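Local atomic coordinates of glucose 1-dehydrogenase (PDB entry 2B5W), a protein that catalyses the NAD(P)+-dependent oxidation of D-glucose and some other aldose sugars, with the help of a catalytic zinc ion and a preference for NADP+. Residues P151-Y163 against L184-K197. The protein carries 1 engineered substitution. Numbering follows the deposited sequence.
With K (potassium ion), chain E; NAP (NADP nicotinamide-adenine-dinucleotide phosphate), chain I.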
loop_
_atom_site.group_PDB
_atom_site.type_symbol
_atom_site.label_atom_id
_atom_site.label_comp_id
_atom_site.label_asym_id
_atom_site.label_seq_id
_atom_site.Cartn_x
_atom_site.Cartn_y
_atom_site.Cartn_z
ATOM N N PRO A 151 10.131 19.121 8.070
ATOM C CA PRO A 151 8.876 18.887 7.361
ATOM C C PRO A 151 9.059 18.352 5.943
ATOM O O PRO A 151 8.314 17.470 5.533
ATOM C CB PRO A 151 8.214 20.276 7.335
ATOM C CG PRO A 151 8.923 21.080 8.257
ATOM C CD PRO A 151 10.196 20.451 8.699
ATOM N N ILE A 152 10.022 18.897 5.202
ATOM C CA ILE A 152 10.302 18.376 3.843
ATOM C C ILE A 152 10.636 16.878 3.930
ATOM O O ILE A 152 10.165 16.077 3.112
ATOM C CB ILE A 152 11.403 19.179 3.113
ATOM C CG1 ILE A 152 10.941 20.627 2.830
ATOM C CG2 ILE A 152 11.755 18.504 1.761
ATOM C CD1 ILE A 152 12.031 21.532 2.357
ATOM N N SER A 153 11.433 16.519 4.935
ATOM C CA SER A 153 11.845 15.117 5.130
ATOM C C SER A 153 10.689 14.162 5.372
ATOM O O SER A 153 10.767 12.984 4.983
ATOM C CB SER A 153 12.906 14.986 6.246
ATOM O OG SER A 153 12.368 15.013 7.542
ATOM N N ILE A 154 9.665 14.630 6.078
ATOM C CA ILE A 154 8.444 13.856 6.303
ATOM C C ILE A 154 7.881 13.436 4.941
ATOM O O ILE A 154 7.518 12.282 4.731
ATOM C CB ILE A 154 7.413 14.651 7.125
ATOM C CG1 ILE A 154 7.903 14.891 8.557
ATOM C CG2 ILE A 154 6.072 13.974 7.053
ATOM C CD1 ILE A 154 8.132 13.669 9.361
ATOM N N THR A 155 7.754 14.387 4.023
ATOM C CA THR A 155 7.274 14.083 2.693
ATOM C C THR A 155 8.239 13.219 1.914
ATOM O O THR A 155 7.805 12.332 1.189
ATOM C CB THR A 155 6.951 15.390 1.959
ATOM O OG1 THR A 155 5.830 15.957 2.667
ATOM C CG2 THR A 155 6.507 15.127 0.523
ATOM N N GLU A 156 9.523 13.455 2.055
ATOM C CA GLU A 156 10.484 12.626 1.332
ATOM C C GLU A 156 10.289 11.154 1.733
ATOM O O GLU A 156 10.354 10.275 0.876
ATOM C CB GLU A 156 11.911 13.050 1.606
ATOM C CG GLU A 156 12.308 14.435 1.143
ATOM C CD GLU A 156 12.535 14.602 -0.349
ATOM O OE1 GLU A 156 12.389 13.631 -1.138
ATOM O OE2 GLU A 156 12.869 15.727 -0.717
ATOM N N LYS A 157 10.093 10.871 3.017
ATOM C CA LYS A 157 9.883 9.487 3.416
ATOM C C LYS A 157 8.573 8.939 2.851
ATOM O O LYS A 157 8.523 7.830 2.325
ATOM C CB LYS A 157 9.876 9.316 4.942
ATOM C CG LYS A 157 9.521 7.874 5.346
ATOM C CD LYS A 157 9.434 7.617 6.837
ATOM C CE LYS A 157 8.726 6.283 7.097
ATOM N NZ LYS A 157 8.784 5.918 8.513
ATOM N N ALA A 158 7.486 9.706 2.972
ATOM C CA ALA A 158 6.210 9.219 2.542
ATOM C C ALA A 158 6.224 8.916 1.054
ATOM O O ALA A 158 5.666 7.916 0.632
ATOM C CB ALA A 158 5.082 10.207 2.907
ATOM N N LEU A 159 6.831 9.793 0.255
ATOM C CA LEU A 159 6.925 9.565 -1.186
ATOM C C LEU A 159 7.796 8.329 -1.435
ATOM O O LEU A 159 7.492 7.515 -2.299
ATOM C CB LEU A 159 7.493 10.784 -1.920
ATOM C CG LEU A 159 6.672 12.070 -1.780
ATOM C CD1 LEU A 159 7.280 13.208 -2.554
ATOM C CD2 LEU A 159 5.241 11.877 -2.201
ATOM N N GLU A 160 8.896 8.181 -0.693
ATOM C CA GLU A 160 9.742 6.988 -0.889
ATOM C C GLU A 160 8.913 5.695 -0.748
ATOM O O GLU A 160 9.002 4.785 -1.593
ATOM C CB GLU A 160 10.891 6.974 0.106
ATOM C CG GLU A 160 11.929 5.896 -0.204
ATOM C CD GLU A 160 13.035 5.767 0.831
ATOM O OE1 GLU A 160 12.785 5.958 2.039
ATOM O OE2 GLU A 160 14.129 5.332 0.418
ATOM N N HIS A 161 8.140 5.593 0.322
ATOM C CA HIS A 161 7.371 4.387 0.577
ATOM C C HIS A 161 6.174 4.229 -0.359
ATOM O O HIS A 161 5.920 3.150 -0.863
ATOM C CB HIS A 161 6.923 4.309 2.032
ATOM C CG HIS A 161 8.043 4.081 2.983
ATOM N ND1 HIS A 161 8.187 2.895 3.678
ATOM C CD2 HIS A 161 9.055 4.880 3.393
ATOM C CE1 HIS A 161 9.277 2.964 4.431
ATOM N NE2 HIS A 161 9.808 4.168 4.295
ATOM N N ALA A 162 5.462 5.309 -0.639
ATOM C CA ALA A 162 4.366 5.256 -1.610
ATOM C C ALA A 162 4.858 4.874 -2.996
ATOM O O ALA A 162 4.282 3.984 -3.652
ATOM C CB ALA A 162 3.646 6.606 -1.619
ATOM N N TYR A 163 5.961 5.445 -3.451
ATOM C CA TYR A 163 6.514 5.127 -4.746
ATOM C C TYR A 163 7.065 3.707 -4.763
ATOM O O TYR A 163 6.953 2.988 -5.777
ATOM C CB TYR A 163 7.578 6.136 -5.153
ATOM C CG TYR A 163 7.089 7.560 -5.351
ATOM C CD1 TYR A 163 5.732 7.877 -5.362
ATOM C CD2 TYR A 163 8.001 8.593 -5.564
ATOM C CE1 TYR A 163 5.321 9.191 -5.557
ATOM C CE2 TYR A 163 7.593 9.879 -5.764
ATOM C CZ TYR A 163 6.247 10.175 -5.763
ATOM O OH TYR A 163 5.846 11.502 -5.972
ATOM N N LEU A 184 2.196 21.418 5.923
ATOM C CA LEU A 184 2.700 20.160 5.331
ATOM C C LEU A 184 2.131 19.938 3.910
ATOM O O LEU A 184 2.847 19.608 2.957
ATOM C CB LEU A 184 2.430 18.956 6.246
ATOM C CG LEU A 184 2.995 17.623 5.722
ATOM C CD1 LEU A 184 4.519 17.657 5.557
ATOM C CD2 LEU A 184 2.536 16.443 6.595
ATOM N N GLY A 185 0.832 20.140 3.758
ATOM C CA GLY A 185 0.207 19.990 2.465
ATOM C C GLY A 185 0.744 20.965 1.445
ATOM O O GLY A 185 1.011 20.582 0.322
ATOM N N LEU A 186 0.964 22.222 1.826
ATOM C CA LEU A 186 1.412 23.199 0.849
ATOM C C LEU A 186 2.876 22.939 0.471
ATOM O O LEU A 186 3.261 23.050 -0.678
ATOM C CB LEU A 186 1.242 24.622 1.364
ATOM C CG LEU A 186 -0.218 25.014 1.615
ATOM C CD1 LEU A 186 -0.277 26.386 2.260
ATOM C CD2 LEU A 186 -0.992 25.079 0.347
ATOM N N LEU A 187 3.705 22.609 1.468
ATOM C CA LEU A 187 5.088 22.223 1.163
ATOM C C LEU A 187 5.112 21.025 0.200
ATOM O O LEU A 187 5.863 21.005 -0.792
ATOM C CB LEU A 187 5.799 21.866 2.472
ATOM C CG LEU A 187 7.292 21.758 2.560
ATOM C CD1 LEU A 187 7.936 23.067 2.180
ATOM C CD2 LEU A 187 7.618 21.363 4.011
ATOM N N THR A 188 4.268 20.041 0.482
ATOM C CA THR A 188 4.175 18.856 -0.317
ATOM C C THR A 188 3.753 19.175 -1.751
ATOM O O THR A 188 4.306 18.637 -2.701
ATOM C CB THR A 188 3.241 17.846 0.318
ATOM O OG1 THR A 188 3.766 17.455 1.595
ATOM C CG2 THR A 188 3.125 16.622 -0.483
ATOM N N LEU A 189 2.794 20.078 -1.905
ATOM C CA LEU A 189 2.345 20.455 -3.237
ATOM C C LEU A 189 3.503 21.041 -4.081
ATOM O O LEU A 189 3.652 20.699 -5.249
ATOM C CB LEU A 189 1.176 21.427 -3.095
ATOM C CG LEU A 189 0.489 21.881 -4.378
ATOM C CD1 LEU A 189 -0.205 20.753 -5.057
ATOM C CD2 LEU A 189 -0.466 23.046 -4.040
ATOM N N ALA A 190 4.312 21.939 -3.502
ATOM C CA ALA A 190 5.467 22.488 -4.178
ATOM C C ALA A 190 6.503 21.418 -4.461
ATOM O O ALA A 190 7.122 21.401 -5.536
ATOM C CB ALA A 190 6.100 23.610 -3.369
ATOM N N MET A 191 6.692 20.499 -3.519
ATOM C CA MET A 191 7.576 19.373 -3.783
ATOM C C MET A 191 7.107 18.505 -4.975
ATOM O O MET A 191 7.895 18.071 -5.786
ATOM C CB MET A 191 7.755 18.487 -2.550
ATOM C CG MET A 191 8.392 19.219 -1.382
ATOM S SD MET A 191 8.419 18.249 0.136
ATOM C CE MET A 191 9.385 16.809 -0.408
ATOM N N LEU A 192 5.820 18.242 -5.067
ATOM C CA LEU A 192 5.276 17.449 -6.152
ATOM C C LEU A 192 5.450 18.172 -7.484
ATOM O O LEU A 192 5.702 17.546 -8.495
ATOM C CB LEU A 192 3.802 17.065 -5.905
ATOM C CG LEU A 192 3.622 16.094 -4.743
ATOM C CD1 LEU A 192 2.167 16.002 -4.319
ATOM C CD2 LEU A 192 4.147 14.682 -5.085
ATOM N N LYS A 193 5.383 19.499 -7.477
ATOM C CA LYS A 193 5.562 20.230 -8.711
ATOM C C LYS A 193 6.935 19.974 -9.309
ATOM O O LYS A 193 7.102 19.977 -10.538
ATOM C CB LYS A 193 5.373 21.723 -8.439
ATOM C CG LYS A 193 5.414 22.587 -9.674
ATOM C CD LYS A 193 5.058 24.006 -9.321
ATOM C CE LYS A 193 5.163 24.956 -10.515
ATOM N NZ LYS A 193 3.980 24.801 -11.361
ATOM N N VAL A 194 7.946 19.817 -8.435
ATOM C CA VAL A 194 9.313 19.618 -8.891
ATOM C C VAL A 194 9.809 18.170 -8.844
ATOM O O VAL A 194 10.974 17.896 -9.198
ATOM C CB VAL A 194 10.338 20.573 -8.166
ATOM C CG1 VAL A 194 9.956 22.007 -8.390
ATOM C CG2 VAL A 194 10.456 20.255 -6.700
ATOM N N ASP A 195 8.917 17.260 -8.470
ATOM C CA ASP A 195 9.228 15.852 -8.316
ATOM C C ASP A 195 9.708 15.272 -9.644
ATOM O O ASP A 195 9.177 15.607 -10.703
ATOM C CB ASP A 195 7.976 15.134 -7.769
ATOM C CG ASP A 195 8.200 13.694 -7.311
ATOM O OD1 ASP A 195 8.736 12.862 -8.061
ATOM O OD2 ASP A 195 7.745 13.319 -6.200
ATOM N N ASP A 196 10.729 14.414 -9.565
ATOM C CA ASP A 196 11.264 13.712 -10.729
ATOM C C ASP A 196 10.222 12.854 -11.475
ATOM O O ASP A 196 10.445 12.517 -12.633
ATOM C CB ASP A 196 12.450 12.801 -10.323
ATOM C CG ASP A 196 13.700 13.573 -9.847
ATOM O OD1 ASP A 196 13.890 14.756 -10.195
ATOM O OD2 ASP A 196 14.563 13.024 -9.120
ATOM N N LYS A 197 9.090 12.487 -10.841
ATOM C CA LYS A 197 8.014 11.784 -11.534
ATOM C C LYS A 197 7.394 12.604 -12.682
ATOM O O LYS A 197 6.700 12.039 -13.555
ATOM C CB LYS A 197 6.881 11.393 -10.578
ATOM C CG LYS A 197 7.232 10.347 -9.520
ATOM C CD LYS A 197 7.200 8.963 -10.046
ATOM C CE LYS A 197 7.687 7.944 -9.024
ATOM N NZ LYS A 197 9.164 8.002 -8.837
HETATM K K K E . 4.986 11.822 -15.633
HETATM P PA NAP I . -2.704 21.524 9.852
HETATM O O1A NAP I . -3.666 21.387 10.933
HETATM O O2A NAP I . -1.963 22.868 9.864
HETATM O O5B NAP I . -3.401 21.388 8.444
HETATM C C5B NAP I . -4.480 20.535 8.170
HETATM C C4B NAP I . -5.235 21.298 7.104
HETATM O O4B NAP I . -6.214 20.434 6.572
HETATM C C3B NAP I . -5.947 22.558 7.633
HETATM O O3B NAP I . -5.540 23.742 6.966
HETATM C C2B NAP I . -7.429 22.256 7.409
HETATM O O2B NAP I . -8.196 23.350 6.933
HETATM C C1B NAP I . -7.394 21.177 6.354
HETATM N N9A NAP I . -8.538 20.292 6.462
HETATM C C8A NAP I . -8.896 19.534 7.552
HETATM N N7A NAP I . -10.022 18.861 7.248
HETATM C C5A NAP I . -10.412 19.223 5.980
HETATM C C6A NAP I . -11.480 18.872 5.149
HETATM N N6A NAP I . -12.472 18.048 5.547
HETATM N N1A NAP I . -11.568 19.424 3.892
HETATM C C2A NAP I . -10.606 20.296 3.427
HETATM N N3A NAP I . -9.545 20.658 4.239
HETATM C C4A NAP I . -9.446 20.118 5.479
HETATM O O3 NAP I . -1.529 20.458 9.997
HETATM P PN NAP I . -0.143 20.269 9.184
HETATM O O1N NAP I . -0.276 20.643 7.746
HETATM O O2N NAP I . 1.042 20.750 9.964
HETATM O O5D NAP I . -0.344 18.691 9.335
HETATM C C5D NAP I . -1.246 17.994 8.498
HETATM C C4D NAP I . -1.539 16.604 9.058
HETATM O O4D NAP I . -0.326 15.847 9.014
HETATM C C3D NAP I . -2.001 16.605 10.518
HETATM O O3D NAP I . -3.036 15.664 10.720
HETATM C C2D NAP I . -0.734 16.222 11.275
HETATM O O2D NAP I . -0.941 15.667 12.547
HETATM C C1D NAP I . -0.089 15.249 10.288
HETATM N N1N NAP I . 1.370 15.114 10.366
HETATM C C2N NAP I . 1.829 13.834 10.316
HETATM C C3N NAP I . 3.175 13.602 10.288
HETATM C C7N NAP I . 3.583 12.178 10.048
HETATM O O7N NAP I . 4.950 11.994 10.236
HETATM N N7N NAP I . 2.655 11.247 9.697
HETATM C C4N NAP I . 4.108 14.644 10.353
HETATM C C5N NAP I . 3.625 15.946 10.393
HETATM C C6N NAP I . 2.242 16.177 10.371
HETATM P P2B NAP I . -8.971 24.388 7.964
HETATM O O1X NAP I . -8.039 25.167 8.737
HETATM O O2X NAP I . -9.830 25.228 6.998
HETATM O O3X NAP I . -9.876 23.574 8.895
#
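Tyr163 donates its phenolic proton to Asp195 in a short hydrogen bond, OH to OD2 2.6 Å, that reaches the carboxylate oxygen from above its plane while OD2 lies in the plane of the ring, at its edge. The other oxygen, OD1, accepts from the backbone N of Lys197 in a nearly straight bond (172°), an Asx turn; aspartate's side chain is short enough to turn back to the amide two residues on, just after helix 183-194. Deeper in, the hydroxyls of Thr155 and Thr188 meet, OG1 to OG1 2.8 Å. Thr188 OG1 donates to Leu184 O within its own helix, and Thr155 OG1 also bonds Tyr247 OH, so these buried hydroxyls are satisfied; each threonine adds a methyl for packing. Lys197, kinked at its second torsion (-81°), carries CE over one face of the Tyr163 ring, 3.7 Å from its centroid in a CH-pi contact; CB of Leu159 covers the opposite face. A phenylalanine in place of Tyr163 would probably keep the CH-pi contact but leave Asp195 OD2 without its proton donor. Met191, its flexible thioether ending in CE, meets Thr155 tip to tip, CE tight against CG2 at 3.5 Å and also touching Ile152 CG2. Leu187 crosses Ile152 at about a right angle, its CD2 packing on Ile152 CG1 and Pro151 CB. The axes of 151-163 and 184-194 cross at -60° and come within 9.7 Å. At one end Leu184 N bonds the phosphate oxygen O1N of NADP, at the start of the Rossmann-fold helix; at the other, Lys197 O helps hold a potassium ion with Asp172, Pro173 and Gly198. The threonine pair and the Tyr163-Asp195 bond thus set two polar points in a largely apolar interface, which probably fixes how the helices lie against each other.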